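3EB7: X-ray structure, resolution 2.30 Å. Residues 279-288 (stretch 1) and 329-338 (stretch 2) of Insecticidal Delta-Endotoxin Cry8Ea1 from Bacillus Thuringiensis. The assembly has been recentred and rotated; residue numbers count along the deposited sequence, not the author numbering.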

# COMPACT_ATOMS: atom_id res chain seq x y z
N PHE A 279 6.68 13.73 4.14
CA PHE A 279 7.95 13.45 3.44
C PHE A 279 9.09 13.89 4.31
O PHE A 279 9.03 14.98 4.89
N ILE A 280 10.12 13.04 4.42
CA ILE A 280 11.35 13.40 5.10
C ILE A 280 12.03 14.58 4.43
O ILE A 280 12.12 14.63 3.20
N THR A 281 12.49 15.54 5.24
CA THR A 281 13.23 16.73 4.75
C THR A 281 14.69 16.84 5.26
O THR A 281 15.56 17.40 4.60
N ARG A 282 14.96 16.28 6.43
CA ARG A 282 16.30 16.35 6.97
C ARG A 282 16.52 15.25 7.98
O ARG A 282 15.58 14.87 8.69
N LEU A 283 17.73 14.69 8.03
CA LEU A 283 18.08 13.73 9.11
C LEU A 283 19.45 14.07 9.68
O LEU A 283 20.39 14.24 8.90
N SER A 284 19.59 14.17 10.99
CA SER A 284 20.92 14.26 11.62
C SER A 284 21.18 13.01 12.39
O SER A 284 20.34 12.64 13.18
N ILE A 285 22.33 12.37 12.18
CA ILE A 285 22.65 11.11 12.88
C ILE A 285 23.78 11.39 13.88
O ILE A 285 24.79 11.99 13.53
N TYR A 286 23.61 10.98 15.12
CA TYR A 286 24.59 11.18 16.17
C TYR A 286 25.30 9.83 16.42
O TYR A 286 24.65 8.78 16.55
N THR A 287 26.63 9.89 16.45
CA THR A 287 27.48 8.71 16.54
C THR A 287 28.21 8.61 17.89
O THR A 287 28.68 9.59 18.45
N GLY A 288 28.26 7.38 18.42
CA GLY A 288 29.06 7.04 19.57
C GLY A 288 30.10 6.01 19.18
O GLY A 288 30.02 5.36 18.16
N ILE A 329 30.23 11.51 19.58
CA ILE A 329 31.58 11.90 19.14
C ILE A 329 31.58 12.50 17.75
O ILE A 329 32.55 13.15 17.35
N ALA A 330 30.48 12.30 17.03
CA ALA A 330 30.34 12.86 15.70
C ALA A 330 28.86 13.04 15.40
O ALA A 330 28.01 12.43 16.06
N THR A 331 28.57 13.98 14.49
CA THR A 331 27.23 14.18 13.94
C THR A 331 27.35 14.18 12.43
O THR A 331 28.41 14.39 11.91
N GLN A 332 26.28 13.89 11.74
CA GLN A 332 26.25 14.08 10.33
C GLN A 332 24.85 14.57 10.00
O GLN A 332 23.87 13.97 10.47
N GLN A 333 24.76 15.64 9.21
CA GLN A 333 23.47 16.18 8.72
C GLN A 333 23.24 15.79 7.27
O GLN A 333 24.12 15.96 6.43
N ILE A 334 22.04 15.27 6.97
CA ILE A 334 21.68 14.87 5.61
C ILE A 334 20.44 15.62 5.16
O ILE A 334 19.37 15.49 5.79
N GLY A 335 20.56 16.45 4.13
CA GLY A 335 19.39 17.17 3.58
C GLY A 335 18.63 16.27 2.59
O GLY A 335 19.23 15.78 1.64
N PHE A 336 17.34 16.03 2.82
CA PHE A 336 16.58 15.02 2.06
C PHE A 336 15.39 15.66 1.29
O PHE A 336 14.67 14.95 0.56
N THR A 337 15.20 16.97 1.43
CA THR A 337 14.11 17.70 0.80
C THR A 337 14.00 17.42 -0.68
O THR A 337 14.98 17.60 -1.42
N GLY A 338 12.81 16.95 -1.09
CA GLY A 338 12.49 16.59 -2.45
C GLY A 338 13.04 15.27 -2.94
O GLY A 338 12.73 14.85 -4.04

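The two stretches run antiparallel as neighbouring strands, their axes 4.7 Å apart at closest approach, and the backbone ladder fixes which side chains can meet. Backbone hydrogen bonds hold the register: Leu283 N to Ile334 O at 2.9 Å and Ile334 N to Leu283 O at 2.7 Å, then Ile285 N to Gln332 O at 2.8 Å and Gln332 N to Ile285 O at 3.0 Å. Towards one end Thr287 N donates to Ala330 O (2.9 Å) and Ile329 N to Thr287 O (2.7 Å). Between these pairs, CA-H...O contacts such as Ser284 CA to Gln332 O, 3.2 Å, fill the gaps.

Apolar packing gathers on the sheet face that carries Leu283, Ile285, Ile334 and Gln332. Ile285 and Ile334 both take the m,t rotamer, and their tips meet at 4.1 Å, CD1 to CD1. Beyond the strand, Phe336 points toward stretch 1 with chi1 at -88° and has the largest area covered by the partner stretch. Leu283 CB lies at the edge of its ring, 3.8 Å from Phe336 CE1; chi1 and chi2 of this leucine both fall between the usual wells. Ile280, t,t, starts sideways but extends its end inward, placing CD1 3.8 Å from Phe336 CD1. Farther along the same face, Thr287 (m) sets its CB 4.2 Å from Ala330 CB, while Ile329, p,p, brings its CD1 to 4.0 Å from Thr287 CG2.

The other face, with Arg282, Ser284, Tyr286, Thr331 and Gln333, mixes polar groups with aliphatic contacts. Tyr286 (m) meets Thr331 (p) through CD2 and CG2, 3.4 Å apart, and Ser284 OG, also m, rests 3.6 Å from Gln333 CG. Arg282 is extended, t through chi3, so its guanidinium reaches across the neighbouring strand: NH1 comes within 3.7 Å of Gly335 CA, and the group also reaches the end of the Gln333 side chain (m,t). Gly335 has no side chain on this face, although the space would accommodate a CB.

The polar closure lies where stretch 2 leaves the strand. Thr281 O accepts from Phe336 N at 2.9 Å and from Thr337 OG1 at 3.2 Å, so a single carbonyl ties down both backbone and side chain; the m rotamer of Thr337 brings its hydroxyl into place. Thr281 itself is p, with its OG1 satisfied elsewhere in the structure. One water extends the join, donating to Ile280 O at 2.6 Å and accepting from Gly338 N at 3.2 Å. The rule is clear: backbone bonds set the register, one face supplies grease, and a threonine hydroxyl and a water finish the end.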

# COMPACT_ATOMS: atom_id res chain seq x y z
CB PHE A 279 8.02 14.20 2.11
CG PHE A 279 7.04 13.69 1.09
CD1 PHE A 279 5.78 14.30 0.94
CD2 PHE A 279 7.36 12.58 0.32
CE1 PHE A 279 4.86 13.80 0.00
CE2 PHE A 279 6.46 12.08 -0.61
CZ PHE A 279 5.22 12.68 -0.77
CB ILE A 280 12.33 12.16 5.24
CG1 ILE A 280 13.53 12.49 6.11
CG2 ILE A 280 12.83 11.65 3.86
CD1 ILE A 280 14.24 11.24 6.70
CB THR A 281 12.49 18.05 5.08
OG1 THR A 281 12.40 18.20 6.49
CG2 THR A 281 11.09 18.06 4.45
CB ARG A 282 16.53 17.73 7.59
CG ARG A 282 17.99 18.11 7.74
CD ARG A 282 18.21 19.61 8.05
NE ARG A 282 19.65 19.90 8.05
CZ ARG A 282 20.38 20.15 6.95
NH1 ARG A 282 19.78 20.18 5.75
NH2 ARG A 282 21.69 20.36 7.06
CB LEU A 283 18.19 12.33 8.52
CG LEU A 283 17.75 11.04 9.21
CD1 LEU A 283 18.75 9.99 8.86
CD2 LEU A 283 17.58 11.16 10.67
CB SER A 284 21.04 15.44 12.61
OG SER A 284 20.87 16.66 11.95
CB ILE A 285 23.05 9.99 11.89
CG1 ILE A 285 21.98 9.79 10.82
CG2 ILE A 285 23.46 8.68 12.60
CD1 ILE A 285 22.42 8.91 9.62
CB TYR A 286 23.90 11.73 17.44
CG TYR A 286 23.27 13.09 17.19
CD1 TYR A 286 22.00 13.22 16.62
CD2 TYR A 286 23.96 14.25 17.48
CE1 TYR A 286 21.43 14.50 16.32
CE2 TYR A 286 23.42 15.52 17.21
CZ TYR A 286 22.16 15.64 16.62
OH TYR A 286 21.68 16.91 16.39
CB THR A 287 28.49 8.74 15.38
OG1 THR A 287 27.76 8.81 14.15
CG2 THR A 287 29.38 7.52 15.40
CB ILE A 329 32.67 10.79 19.33
CG1 ILE A 329 32.25 9.43 18.75
CG2 ILE A 329 33.01 10.66 20.84
CD1 ILE A 329 32.47 9.28 17.25
CB ALA A 330 31.02 11.97 14.65
CB THR A 331 26.55 15.50 14.38
OG1 THR A 331 27.16 16.60 13.69
CG2 THR A 331 26.61 15.70 15.91
CB GLN A 332 26.53 12.75 9.62
CG GLN A 332 26.66 12.91 8.09
CD GLN A 332 26.97 11.63 7.38
OE1 GLN A 332 27.44 10.67 7.98
NE2 GLN A 332 26.76 11.62 6.08
CB GLN A 333 23.43 17.71 8.87
CG GLN A 333 23.69 18.24 10.30
CD GLN A 333 23.80 19.79 10.41
OE1 GLN A 333 24.46 20.31 11.30
NE2 GLN A 333 23.13 20.51 9.52
CB ILE A 334 21.47 13.32 5.49
CG1 ILE A 334 22.71 12.53 5.99
CG2 ILE A 334 21.14 12.96 4.05
CD1 ILE A 334 22.53 10.99 6.08
CB PHE A 336 16.02 13.95 3.01
CG PHE A 336 16.94 12.77 3.30
CD1 PHE A 336 17.20 12.40 4.60
CD2 PHE A 336 17.49 12.00 2.28
CE1 PHE A 336 18.02 11.29 4.91
CE2 PHE A 336 18.32 10.89 2.58
CZ PHE A 336 18.56 10.54 3.91
CB THR A 337 14.15 19.23 1.11
OG1 THR A 337 14.23 19.37 2.52
CG2 THR A 337 12.89 19.98 0.68
O HOH W 1 11.05 16.07 1.37